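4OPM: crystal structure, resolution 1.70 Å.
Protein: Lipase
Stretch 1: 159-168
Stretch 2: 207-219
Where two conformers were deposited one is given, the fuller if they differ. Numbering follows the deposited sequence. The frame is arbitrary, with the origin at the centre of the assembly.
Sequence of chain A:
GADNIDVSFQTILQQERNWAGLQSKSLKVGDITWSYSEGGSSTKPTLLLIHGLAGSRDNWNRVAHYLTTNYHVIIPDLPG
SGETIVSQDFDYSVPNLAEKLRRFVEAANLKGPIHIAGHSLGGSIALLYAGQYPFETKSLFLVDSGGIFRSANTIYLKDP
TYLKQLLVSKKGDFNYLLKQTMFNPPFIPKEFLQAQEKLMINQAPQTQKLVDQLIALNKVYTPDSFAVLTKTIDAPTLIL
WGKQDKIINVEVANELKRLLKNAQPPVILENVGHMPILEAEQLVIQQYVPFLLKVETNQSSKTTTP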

# COMPACT_ATOMS: atom_id res chain seq x y z
N ASP A 159 -2.67 5.79 -20.11
CA ASP A 159 -1.66 4.98 -20.76
C ASP A 159 -0.62 4.55 -19.71
O ASP A 159 0.35 5.28 -19.48
CB ASP A 159 -1.01 5.69 -21.97
CG ASP A 159 -0.01 4.84 -22.73
OD1 ASP A 159 0.23 3.68 -22.33
OD2 ASP A 159 0.57 5.35 -23.71
N PRO A 160 -0.81 3.35 -19.10
CA PRO A 160 0.13 2.88 -18.06
C PRO A 160 1.58 2.73 -18.51
O PRO A 160 2.41 2.49 -17.64
CB PRO A 160 -0.48 1.55 -17.60
CG PRO A 160 -1.90 1.64 -17.97
CD PRO A 160 -1.93 2.41 -19.25
N THR A 161 1.92 2.90 -19.83
CA THR A 161 3.32 2.84 -20.26
C THR A 161 4.07 4.02 -19.60
O THR A 161 5.28 3.94 -19.37
CB THR A 161 3.44 2.82 -21.79
OG1 THR A 161 2.50 1.89 -22.33
CG2 THR A 161 4.84 2.46 -22.26
N TYR A 162 3.33 5.11 -19.26
CA TYR A 162 3.90 6.28 -18.60
C TYR A 162 4.36 5.97 -17.16
O TYR A 162 5.17 6.72 -16.61
CB TYR A 162 2.93 7.46 -18.62
CG TYR A 162 2.96 8.19 -19.94
CD1 TYR A 162 2.14 7.81 -20.99
CD2 TYR A 162 3.82 9.26 -20.14
CE1 TYR A 162 2.16 8.48 -22.21
CE2 TYR A 162 3.86 9.94 -21.36
CZ TYR A 162 3.02 9.55 -22.39
OH TYR A 162 3.05 10.23 -23.58
N LEU A 163 3.90 4.83 -16.57
CA LEU A 163 4.39 4.37 -15.26
C LEU A 163 5.91 4.09 -15.31
O LEU A 163 6.57 4.16 -14.28
CB LEU A 163 3.63 3.12 -14.76
CG LEU A 163 2.16 3.29 -14.35
CD1 LEU A 163 1.54 1.95 -14.02
CD2 LEU A 163 2.01 4.25 -13.16
N LYS A 164 6.46 3.84 -16.52
CA LYS A 164 7.90 3.62 -16.68
C LYS A 164 8.71 4.88 -16.33
O LYS A 164 9.87 4.74 -15.92
CB LYS A 164 8.23 3.16 -18.11
CG LYS A 164 7.74 1.75 -18.39
CD LYS A 164 7.96 1.38 -19.85
CE LYS A 164 7.45 0.00 -20.16
NZ LYS A 164 8.38 -1.05 -19.69
N GLN A 165 8.11 6.09 -16.47
CA GLN A 165 8.78 7.37 -16.14
C GLN A 165 8.96 7.53 -14.63
O GLN A 165 9.74 8.38 -14.19
CB GLN A 165 7.97 8.56 -16.69
CG GLN A 165 7.82 8.55 -18.22
CD GLN A 165 7.19 9.81 -18.77
OE1 GLN A 165 6.55 10.59 -18.06
NE2 GLN A 165 7.32 10.00 -20.07
N LEU A 166 8.22 6.74 -13.84
CA LEU A 166 8.24 6.79 -12.38
C LEU A 166 9.21 5.77 -11.76
O LEU A 166 9.38 5.74 -10.54
CB LEU A 166 6.81 6.58 -11.83
CG LEU A 166 5.74 7.59 -12.28
CD1 LEU A 166 4.40 7.27 -11.67
CD2 LEU A 166 6.15 9.03 -11.97
N LEU A 167 9.85 4.94 -12.61
CA LEU A 167 10.83 3.93 -12.19
C LEU A 167 12.10 4.59 -11.67
O LEU A 167 12.60 5.53 -12.29
CB LEU A 167 11.19 3.04 -13.38
CG LEU A 167 10.46 1.71 -13.53
CD1 LEU A 167 8.94 1.85 -13.48
CD2 LEU A 167 10.88 1.03 -14.79
N VAL A 168 12.62 4.10 -10.54
CA VAL A 168 13.87 4.62 -9.96
C VAL A 168 14.99 3.65 -10.38
O VAL A 168 15.10 2.57 -9.79
CB VAL A 168 13.78 4.82 -8.42
CG1 VAL A 168 15.10 5.34 -7.86
CG2 VAL A 168 12.62 5.76 -8.05
N THR A 207 10.72 -4.23 -10.22
CA THR A 207 9.71 -3.19 -10.41
C THR A 207 9.31 -3.11 -11.89
O THR A 207 8.13 -2.97 -12.19
CB THR A 207 10.24 -1.84 -9.89
OG1 THR A 207 10.79 -2.02 -8.59
CG2 THR A 207 9.15 -0.78 -9.83
N GLN A 208 10.30 -3.22 -12.80
CA GLN A 208 10.05 -3.20 -14.24
C GLN A 208 9.11 -4.36 -14.62
O GLN A 208 8.18 -4.16 -15.41
CB GLN A 208 11.38 -3.26 -15.02
CG GLN A 208 11.23 -3.20 -16.56
CD GLN A 208 10.72 -1.86 -17.10
OE1 GLN A 208 9.51 -1.61 -17.19
NE2 GLN A 208 11.64 -1.00 -17.51
N LYS A 209 9.32 -5.56 -14.03
CA LYS A 209 8.48 -6.74 -14.30
C LYS A 209 7.04 -6.48 -13.81
O LYS A 209 6.09 -6.79 -14.53
CB LYS A 209 9.06 -8.01 -13.64
CG LYS A 209 10.30 -8.52 -14.35
CD LYS A 209 10.92 -9.70 -13.62
CE LYS A 209 12.00 -10.34 -14.46
NZ LYS A 209 12.64 -11.48 -13.75
N LEU A 210 6.91 -5.88 -12.61
CA LEU A 210 5.62 -5.52 -12.01
C LEU A 210 4.86 -4.56 -12.94
O LEU A 210 3.69 -4.79 -13.25
CB LEU A 210 5.83 -4.88 -10.62
CG LEU A 210 6.00 -5.83 -9.46
CD1 LEU A 210 6.93 -5.25 -8.39
CD2 LEU A 210 4.66 -6.17 -8.83
N VAL A 211 5.56 -3.51 -13.42
CA VAL A 211 5.00 -2.49 -14.32
C VAL A 211 4.56 -3.15 -15.64
O VAL A 211 3.45 -2.89 -16.10
CB VAL A 211 5.99 -1.32 -14.54
CG1 VAL A 211 5.59 -0.45 -15.74
CG2 VAL A 211 6.09 -0.48 -13.27
N ASP A 212 5.40 -4.02 -16.23
CA ASP A 212 5.02 -4.67 -17.50
C ASP A 212 3.74 -5.49 -17.34
O ASP A 212 2.89 -5.49 -18.24
CB ASP A 212 6.17 -5.55 -18.01
CG ASP A 212 7.32 -4.73 -18.57
OD1 ASP A 212 7.07 -3.60 -19.05
OD2 ASP A 212 8.45 -5.27 -18.63
N GLN A 213 3.59 -6.17 -16.18
CA GLN A 213 2.42 -6.99 -15.84
C GLN A 213 1.18 -6.10 -15.68
O GLN A 213 0.08 -6.47 -16.09
CB GLN A 213 2.67 -7.79 -14.54
CG GLN A 213 3.73 -8.89 -14.66
CD GLN A 213 3.27 -10.06 -15.48
OE1 GLN A 213 2.45 -10.87 -15.04
NE2 GLN A 213 3.80 -10.19 -16.68
N LEU A 214 1.38 -4.89 -15.08
CA LEU A 214 0.29 -3.93 -14.88
C LEU A 214 -0.21 -3.40 -16.22
O LEU A 214 -1.42 -3.29 -16.43
CB LEU A 214 0.79 -2.75 -14.03
CG LEU A 214 0.58 -2.84 -12.56
CD1 LEU A 214 1.18 -1.61 -11.89
CD2 LEU A 214 -0.92 -2.92 -12.23
N ILE A 215 0.73 -3.09 -17.14
CA ILE A 215 0.42 -2.62 -18.49
C ILE A 215 -0.43 -3.69 -19.21
O ILE A 215 -1.48 -3.36 -19.76
CB ILE A 215 1.72 -2.27 -19.26
CG1 ILE A 215 2.42 -1.01 -18.65
CG2 ILE A 215 1.45 -2.07 -20.77
CD1 ILE A 215 3.86 -0.84 -19.11
N ALA A 216 0.01 -4.97 -19.15
CA ALA A 216 -0.70 -6.09 -19.76
C ALA A 216 -2.09 -6.29 -19.12
O ALA A 216 -3.05 -6.51 -19.86
CB ALA A 216 0.12 -7.37 -19.65
N LEU A 217 -2.21 -6.17 -17.77
CA LEU A 217 -3.48 -6.31 -17.05
C LEU A 217 -4.48 -5.24 -17.50
O LEU A 217 -5.66 -5.55 -17.76
CB LEU A 217 -3.25 -6.24 -15.52
CG LEU A 217 -4.45 -6.62 -14.65
CD1 LEU A 217 -4.64 -8.14 -14.59
CD2 LEU A 217 -4.26 -6.08 -13.23
N ASN A 218 -4.01 -3.99 -17.66
CA ASN A 218 -4.84 -2.87 -18.12
C ASN A 218 -5.32 -3.07 -19.59
O ASN A 218 -6.38 -2.56 -19.96
CB ASN A 218 -4.07 -1.56 -17.98
CG ASN A 218 -4.91 -0.34 -18.27
OD1 ASN A 218 -5.79 0.04 -17.49
ND2 ASN A 218 -4.68 0.28 -19.42
N LYS A 219 -4.57 -3.83 -20.40
CA LYS A 219 -4.98 -4.14 -21.78
C LYS A 219 -6.07 -5.19 -21.79
O LYS A 219 -6.89 -5.20 -22.71
CB LYS A 219 -3.80 -4.63 -22.63
CG LYS A 219 -2.82 -3.53 -22.98
CD LYS A 219 -1.63 -4.07 -23.75
CE LYS A 219 -0.63 -2.98 -24.02
NZ LYS A 219 0.66 -3.52 -24.52

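How do a 3-10 segment and a regular helix find a common face? The segment runs from Pro160 to Leu166, and its three-residue repeat, seen in bonds such as Leu163 N to Pro160 O at 3.0 Å, brings Pro160 and Leu163 round to the same side, with Leu167 following just past its end. All three point CA to CB toward the helix. There the nearest alpha carbons are those of Ile215, Val211 and Thr207 in turn, four residues apart, so the chains run in opposite senses and a step of three or four on one side meets a step of four on the other. Pro160 CA lies 5.5 Å from Ile215 CA, while Leu167 CA stands 7.4 Å from Thr207 CA.

Which bumps fill which hollows? Val211 is the central knob. The two methyls of Val211 lean to different leucines: Val211 CG1 lies 4.2 Å from Leu163 CB, and Val211 CG2 reaches Leu167 CD1 at 3.7 Å. A short branched side chain suits this place, buried and touching both leucines without needing a long reach. Leu163, with chi1 m and chi2 t, extends its CD1 to within 4.2 Å of Leu214 CD1, so it spans two helix residues.

What closes the tight end, where Pro160 meets the helix? The compact proline ring fits between Ile215 and Asn218: Pro160 CB is 4.0 Å from Ile215 CG1, and Pro160 CG is 3.4 Å from Asn218 ND2, a packing contact. Ile215 leaves its backbone sideways, yet its chi1 m, chi2 t conformation carries CD1 to 3.9 Å from Thr161 CA and 3.8 Å from Lys164 CE. Beside this, Asp159 OD1 accepts bonds from Thr161 N at 3.1 Å and Thr161 OG1 at 2.9 Å, so the side chain of Asp159, just before the segment, holds both the backbone N and the hydroxyl of Thr161 near its start.

Where does polarity enter? Lys164 starts sideways, but its long chain bends at chi4 (m) and brings its end to the helix. Its aliphatic part packs as it goes, Lys164 CG lying 4.1 Å from Val211 CG1. At the tip, Lys164 NZ donates to Gln208 OE1 at 2.8 Å and to Asp212 OD1 at 2.9 Å, the latter within a salt bridge. Lysine serves both needs, with methylenes for the apolar surface and a charge for the acceptors. Gln208 also turns its NE2 to Leu167 CD2, 3.5 Å away, covering that leucine's flank. Together the two stretches bury 507 Å², counting both sides.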